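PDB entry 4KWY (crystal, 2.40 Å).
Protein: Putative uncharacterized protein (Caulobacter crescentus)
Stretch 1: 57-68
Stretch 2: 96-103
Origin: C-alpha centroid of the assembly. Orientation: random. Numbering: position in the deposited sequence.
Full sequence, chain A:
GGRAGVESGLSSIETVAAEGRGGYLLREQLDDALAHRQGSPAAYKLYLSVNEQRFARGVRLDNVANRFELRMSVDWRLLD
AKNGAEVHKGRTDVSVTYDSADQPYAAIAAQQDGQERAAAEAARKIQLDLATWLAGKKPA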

ATOM      1  N   ARG A  57      -3.466  -7.945  13.240  1.00 60.82           N
ATOM      2  CA  ARG A  57      -3.892  -9.300  13.573  1.00 62.58           C
ATOM      3  C   ARG A  57      -3.468 -10.353  12.551  1.00 64.93           C
ATOM      4  O   ARG A  57      -4.038 -10.437  11.462  1.00 63.09           O
ATOM      5  CB  ARG A  57      -5.429  -9.365  13.697  1.00 65.29           C
ATOM      6  CG  ARG A  57      -5.995  -8.905  15.040  1.00 86.97           C
ATOM      7  CD  ARG A  57      -5.613  -9.803  16.215  1.00100.59           C
ATOM      8  NE  ARG A  57      -5.911 -11.220  15.988  1.00102.20           N
ATOM      9  CZ  ARG A  57      -7.102 -11.782  16.175  1.00116.86           C
ATOM     10  NH1 ARG A  57      -8.137 -11.051  16.568  1.00107.54           N
ATOM     11  NH2 ARG A  57      -7.268 -13.079  15.960  1.00105.77           N
ATOM     12  N   GLY A  58      -2.512 -11.183  12.936  1.00 62.28           N
ATOM     13  CA  GLY A  58      -2.138 -12.368  12.181  1.00 59.61           C
ATOM     14  C   GLY A  58      -3.067 -13.456  12.688  1.00 63.22           C
ATOM     15  O   GLY A  58      -3.172 -13.643  13.908  1.00 66.44           O
ATOM     16  N   VAL A  59      -3.794 -14.133  11.771  1.00 54.85           N
ATOM     17  CA  VAL A  59      -4.776 -15.165  12.098  1.00 54.35           C
ATOM     18  C   VAL A  59      -4.166 -16.543  11.933  1.00 58.03           C
ATOM     19  O   VAL A  59      -3.784 -16.893  10.828  1.00 55.71           O
ATOM     20  CB  VAL A  59      -6.026 -15.007  11.215  1.00 55.10           C
ATOM     21  CG1 VAL A  59      -7.039 -16.106  11.490  1.00 56.48           C
ATOM     22  CG2 VAL A  59      -6.645 -13.631  11.379  1.00 54.93           C
ATOM     23  N   ARG A  60      -4.108 -17.328  13.018  1.00 57.57           N
ATOM     24  CA  ARG A  60      -3.565 -18.678  13.004  1.00 58.24           C
ATOM     25  C   ARG A  60      -4.375 -19.590  12.076  1.00 61.88           C
ATOM     26  O   ARG A  60      -5.610 -19.516  12.003  1.00 61.56           O
ATOM     27  CB  ARG A  60      -3.530 -19.247  14.419  1.00 61.86           C
ATOM     28  CG  ARG A  60      -2.749 -20.556  14.575  1.00 62.28           C
ATOM     29  CD  ARG A  60      -2.672 -20.978  16.023  1.00 56.69           C
ATOM     30  NE  ARG A  60      -1.718 -20.168  16.791  1.00 71.62           N
ATOM     31  CZ  ARG A  60      -0.396 -20.338  16.780  1.00 93.17           C
ATOM     32  NH1 ARG A  60       0.155 -21.290  16.031  1.00 83.44           N
ATOM     33  NH2 ARG A  60       0.386 -19.551  17.509  1.00 80.45           N
ATOM     34  N   LEU A  61      -3.656 -20.395  11.325  1.00 58.27           N
ATOM     35  CA  LEU A  61      -4.246 -21.339  10.400  1.00 58.78           C
ATOM     36  C   LEU A  61      -4.144 -22.736  10.996  1.00 67.31           C
ATOM     37  O   LEU A  61      -3.311 -23.009  11.878  1.00 67.09           O
ATOM     38  CB  LEU A  61      -3.581 -21.277   9.000  1.00 55.40           C
ATOM     39  CG  LEU A  61      -3.537 -19.920   8.261  1.00 57.96           C
ATOM     40  CD1 LEU A  61      -2.982 -20.096   6.883  1.00 54.66           C
ATOM     41  CD2 LEU A  61      -4.938 -19.285   8.145  1.00 59.77           C
ATOM     42  N   ASP A  62      -5.041 -23.602  10.536  1.00 67.79           N
ATOM     43  CA  ASP A  62      -5.128 -24.999  10.919  1.00 71.50           C
ATOM     44  C   ASP A  62      -4.083 -25.788  10.100  1.00 76.93           C
ATOM     45  O   ASP A  62      -3.334 -25.178   9.306  1.00 74.99           O
ATOM     46  CB  ASP A  62      -6.567 -25.504  10.665  1.00 75.11           C
ATOM     47  CG  ASP A  62      -7.654 -24.617  11.243  1.00 85.32           C
ATOM     48  OD1 ASP A  62      -7.683 -24.441  12.477  1.00 88.29           O
ATOM     49  OD2 ASP A  62      -8.492 -24.117  10.460  1.00 92.73           O
ATOM     50  N   ASN A  63      -4.015 -27.121  10.305  1.00 75.76           N
ATOM     51  CA  ASN A  63      -3.130 -28.053   9.606  1.00 75.25           C
ATOM     52  C   ASN A  63      -1.594 -27.791   9.862  1.00 80.75           C
ATOM     53  O   ASN A  63      -0.890 -28.729  10.267  1.00 82.53           O
ATOM     54  CB  ASN A  63      -3.450 -28.063   8.104  1.00 74.22           C
ATOM     55  N   VAL A  64      -1.089 -26.541   9.641  1.00 75.63           N
ATOM     56  CA  VAL A  64       0.334 -26.173   9.818  1.00 73.75           C
ATOM     57  C   VAL A  64       0.572 -25.386  11.133  1.00 78.73           C
ATOM     58  O   VAL A  64      -0.086 -24.366  11.390  1.00 78.59           O
ATOM     59  CB  VAL A  64       0.889 -25.383   8.595  1.00 73.31           C
ATOM     60  CG1 VAL A  64       2.347 -24.971   8.807  1.00 72.35           C
ATOM     61  CG2 VAL A  64       0.755 -26.201   7.316  1.00 71.56           C
ATOM     62  N   ALA A  65       1.569 -25.856  11.924  1.00 75.31           N
ATOM     63  CA  ALA A  65       2.017 -25.234  13.176  1.00 76.31           C
ATOM     64  C   ALA A  65       2.696 -23.869  12.905  1.00 75.89           C
ATOM     65  O   ALA A  65       3.580 -23.752  12.039  1.00 72.46           O
ATOM     66  CB  ALA A  65       2.977 -26.156  13.915  1.00 79.30           C
ATOM     67  N   ASN A  66       2.242 -22.840  13.658  1.00 70.84           N
ATOM     68  CA  ASN A  66       2.707 -21.458  13.644  1.00 67.61           C
ATOM     69  C   ASN A  66       2.606 -20.816  12.252  1.00 62.72           C
ATOM     70  O   ASN A  66       3.457 -19.998  11.932  1.00 60.84           O
ATOM     71  CB  ASN A  66       4.143 -21.326  14.226  1.00 69.38           C
ATOM     72  CG  ASN A  66       4.237 -21.452  15.743  1.00 86.94           C
ATOM     73  OD1 ASN A  66       3.367 -20.999  16.503  1.00 86.95           O
ATOM     74  ND2 ASN A  66       5.334 -22.017  16.228  1.00 73.44           N
ATOM     75  N   ARG A  67       1.567 -21.172  11.434  1.00 54.74           N
ATOM     76  CA  ARG A  67       1.312 -20.502  10.148  1.00 50.39           C
ATOM     77  C   ARG A  67       0.186 -19.494  10.361  1.00 53.92           C
ATOM     78  O   ARG A  67      -0.838 -19.823  10.956  1.00 57.05           O
ATOM     79  CB  ARG A  67       1.008 -21.439   8.953  1.00 47.32           C
ATOM     80  CG  ARG A  67       0.677 -20.618   7.662  1.00 44.10           C
ATOM     81  CD  ARG A  67       0.584 -21.385   6.353  1.00 39.33           C
ATOM     82  NE  ARG A  67       1.864 -22.017   6.028  1.00 46.21           N
ATOM     83  CZ  ARG A  67       1.984 -23.176   5.396  1.00 59.54           C
ATOM     84  NH1 ARG A  67       0.909 -23.814   4.955  1.00 52.58           N
ATOM     85  NH2 ARG A  67       3.181 -23.708   5.198  1.00 51.06           N
ATOM     86  N   PHE A  68       0.374 -18.273   9.889  1.00 46.33           N
ATOM     87  CA  PHE A  68      -0.607 -17.219  10.087  1.00 44.80           C
ATOM     88  C   PHE A  68      -1.005 -16.578   8.791  1.00 43.70           C
ATOM     89  O   PHE A  68      -0.196 -16.548   7.869  1.00 38.89           O
ATOM     90  CB  PHE A  68      -0.019 -16.151  11.016  1.00 47.56           C
ATOM     91  CG  PHE A  68       0.024 -16.546  12.467  1.00 52.66           C
ATOM     92  CD1 PHE A  68       1.049 -17.354  12.960  1.00 56.96           C
ATOM     93  CD2 PHE A  68      -0.963 -16.122  13.345  1.00 56.95           C
ATOM     94  CE1 PHE A  68       1.064 -17.748  14.300  1.00 61.53           C
ATOM     95  CE2 PHE A  68      -0.960 -16.536  14.678  1.00 63.10           C
ATOM     96  CZ  PHE A  68       0.063 -17.325  15.149  1.00 62.72           C
ATOM     97  N   VAL A  96      -1.501 -12.421   2.826  1.00 30.95           N
ATOM     98  CA  VAL A  96      -0.217 -13.102   2.907  1.00 29.20           C
ATOM     99  C   VAL A  96      -0.266 -14.101   4.067  1.00 34.81           C
ATOM    100  O   VAL A  96      -1.099 -13.982   4.982  1.00 34.98           O
ATOM    101  CB  VAL A  96       1.004 -12.146   3.044  1.00 31.53           C
ATOM    102  CG1 VAL A  96       1.122 -11.215   1.861  1.00 30.19           C
ATOM    103  CG2 VAL A  96       0.980 -11.363   4.353  1.00 32.07           C
ATOM    104  N   THR A  97       0.626 -15.088   4.016  1.00 30.97           N
ATOM    105  CA  THR A  97       0.855 -16.033   5.084  1.00 31.35           C
ATOM    106  C   THR A  97       2.305 -15.861   5.535  1.00 35.93           C
ATOM    107  O   THR A  97       3.149 -15.366   4.776  1.00 33.24           O
ATOM    108  CB  THR A  97       0.527 -17.481   4.708  1.00 38.34           C
ATOM    109  OG1 THR A  97       1.403 -17.923   3.686  1.00 38.85           O
ATOM    110  CG2 THR A  97      -0.950 -17.704   4.350  1.00 33.88           C
ATOM    111  N   TYR A  98       2.576 -16.202   6.795  1.00 34.81           N
ATOM    112  CA  TYR A  98       3.923 -16.226   7.352  1.00 35.11           C
ATOM    113  C   TYR A  98       3.990 -17.379   8.266  1.00 40.80           C
ATOM    114  O   TYR A  98       2.983 -17.757   8.886  1.00 40.30           O
ATOM    115  CB  TYR A  98       4.383 -14.914   8.021  1.00 36.43           C
ATOM    116  CG  TYR A  98       3.555 -14.438   9.193  1.00 38.54           C
ATOM    117  CD1 TYR A  98       3.863 -14.830  10.495  1.00 42.98           C
ATOM    118  CD2 TYR A  98       2.506 -13.536   9.009  1.00 37.98           C
ATOM    119  CE1 TYR A  98       3.132 -14.354  11.585  1.00 47.41           C
ATOM    120  CE2 TYR A  98       1.755 -13.069  10.092  1.00 41.02           C
ATOM    121  CZ  TYR A  98       2.083 -13.465  11.378  1.00 51.27           C
ATOM    122  OH  TYR A  98       1.341 -13.038  12.445  1.00 53.85           O
ATOM    123  N   ASP A  99       5.154 -18.008   8.276  1.00 41.22           N
ATOM    124  CA  ASP A  99       5.361 -19.158   9.116  1.00 45.35           C
ATOM    125  C   ASP A  99       6.165 -18.711  10.325  1.00 58.07           C
ATOM    126  O   ASP A  99       7.374 -18.509  10.231  1.00 59.32           O
ATOM    127  CB  ASP A  99       6.021 -20.304   8.322  1.00 46.01           C
ATOM    128  CG  ASP A  99       5.034 -21.185   7.562  1.00 47.08           C
ATOM    129  OD1 ASP A  99       4.140 -20.640   6.906  1.00 47.08           O
ATOM    130  OD2 ASP A  99       5.190 -22.416   7.598  1.00 48.36           O
ATOM    131  N   SER A 100       5.461 -18.494  11.451  1.00 60.67           N
ATOM    132  CA  SER A 100       6.016 -18.074  12.747  1.00 66.05           C
ATOM    133  C   SER A 100       6.953 -19.154  13.369  1.00 76.46           C
ATOM    134  O   SER A 100       7.246 -20.195  12.766  1.00 75.56           O
ATOM    135  CB  SER A 100       4.885 -17.725  13.718  1.00 72.09           C
ATOM    136  OG  SER A 100       5.277 -16.767  14.685  1.00 83.10           O
ATOM    137  N   ALA A 101       7.420 -18.879  14.579  1.00 79.63           N
ATOM    138  CA  ALA A 101       8.340 -19.734  15.312  1.00 84.09           C
ATOM    139  C   ALA A 101       8.046 -19.692  16.817  1.00 94.71           C
ATOM    140  O   ALA A 101       7.406 -18.746  17.294  1.00 94.94           O
ATOM    141  CB  ALA A 101       9.767 -19.273  15.042  1.00 85.30           C
ATOM    142  N   ASP A 102       8.519 -20.715  17.566  1.00 96.14           N
ATOM    143  CA  ASP A 102       8.350 -20.768  19.021  1.00101.41           C
ATOM    144  C   ASP A 102       9.162 -19.633  19.690  1.00106.38           C
ATOM    145  O   ASP A 102       8.710 -19.062  20.686  1.00109.29           O
ATOM    146  CB  ASP A 102       8.766 -22.147  19.559  1.00107.41           C
ATOM    147  CG  ASP A 102       7.898 -23.322  19.113  1.00121.15           C
ATOM    148  OD1 ASP A 102       6.752 -23.081  18.650  1.00119.96           O
ATOM    149  OD2 ASP A 102       8.338 -24.484  19.290  1.00128.40           O
ATOM    150  N   GLN A 103      10.322 -19.269  19.091  1.00100.08           N
ATOM    151  CA  GLN A 103      11.210 -18.192  19.540  1.00101.59           C
ATOM    152  C   GLN A 103      10.570 -16.818  19.264  1.00102.35           C
ATOM    153  O   GLN A 103      10.114 -16.574  18.142  1.00 97.71           O
ATOM    154  CB  GLN A 103      12.576 -18.297  18.854  1.00102.20           C
ATOM    155  CG  GLN A 103      13.461 -19.426  19.386  1.00131.32           C
ATOM    156  CD  GLN A 103      13.128 -20.818  18.884  1.00153.08           C
ATOM    157  OE1 GLN A 103      12.485 -21.013  17.839  1.00143.98           O
ATOM    158  NE2 GLN A 103      13.605 -21.824  19.610  1.00149.13           N
TER

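The two aromatic rings at the centre of this contact lie almost parallel, with planes at 10°, yet they scarcely stack: the rings of Phe-68 and Tyr-98 are slid apart, their centroids 5.4 Å from each other. What lies over the face of the tyrosine ring is instead the CB of Phe-68, 3.7 Å from the ring centroid of Tyr-98 and 21° off the ring normal, a CH-pi contact in which a weakly polarised methylene meets the electron-rich face of a phenol. The approach is intimate, with Phe-68 CB only 3.4 Å from Tyr-98 CZ.

The general principle is that backbone register decides which side chains can meet. Here two antiparallel strands join residues well separated in sequence, and Phe-68 and Tyr-98 form a hydrogen-bonded pair. Phe-68 N donates to Tyr-98 O at 2.8 Å, and Tyr-98 N returns a bond to Phe-68 O at 3.0 Å, so both side chains emerge on the same face of the sheet. Flanking these bonds, CA-H...O contacts use the same carbonyls: Thr-97 CA lies 3.0 Å from Phe-68 O, and Arg-67 CA lies 3.5 Å from Tyr-98 O. Each carbonyl thus receives an amide proton and also lies near a slightly acidic CA hydrogen.

One residue along, Arg-67 and Asp-99 make the non-hydrogen-bonded pair, their CA atoms 4.4 Å apart, and their side chains occupy the other face. Opposite charges placed side by side close into a salt bridge. Arg-67 NE donates to Asp-99 OD1 at 2.8 Å with a nearly straight angle of 175°, the carboxylate oxygen lying at the guanidinium edge, near its plane, where the N-H bonds point. A second, weak bond runs from Arg-67 NH2 to Asp-99 OD2 at 3.4 Å. The aliphatic part of the arginine also reaches Thr-97, two residues before Asp-99 on the partner strand, with Arg-67 CD 4.2 Å from Thr-97 CB.

The pairing continues past the strand into the loop. Ser-100 N donates to Asn-66 O at 2.6 Å, a short bond but a bent one, at 131°. Asn-66 belongs to a type II turn running from Val-64 to Arg-67, and its positive phi of 57° suits the third position of such a turn. Its side chain works in two directions: ND2 of Asn-66 donates to OD1 of Asp-102 at 3.0 Å, while Asn-66 OD1 accepts a bond from Arg-60 NH1 at 3.3 Å within the first stretch. The amide thereby links the two stretches through its donor end, although Asp-102 is poorly ordered.

Farther back in the first stretch, Gly-58 passes close to the end of the tyrosine, its CA 3.6 Å from Tyr-98 OH. A CB at this position would point toward the second stretch and fall 2.0 Å from Tyr-98 OH, a clash; the bare backbone leaves that space to the hydroxyl. In all, the contact buries 506 Å², summed over both sides.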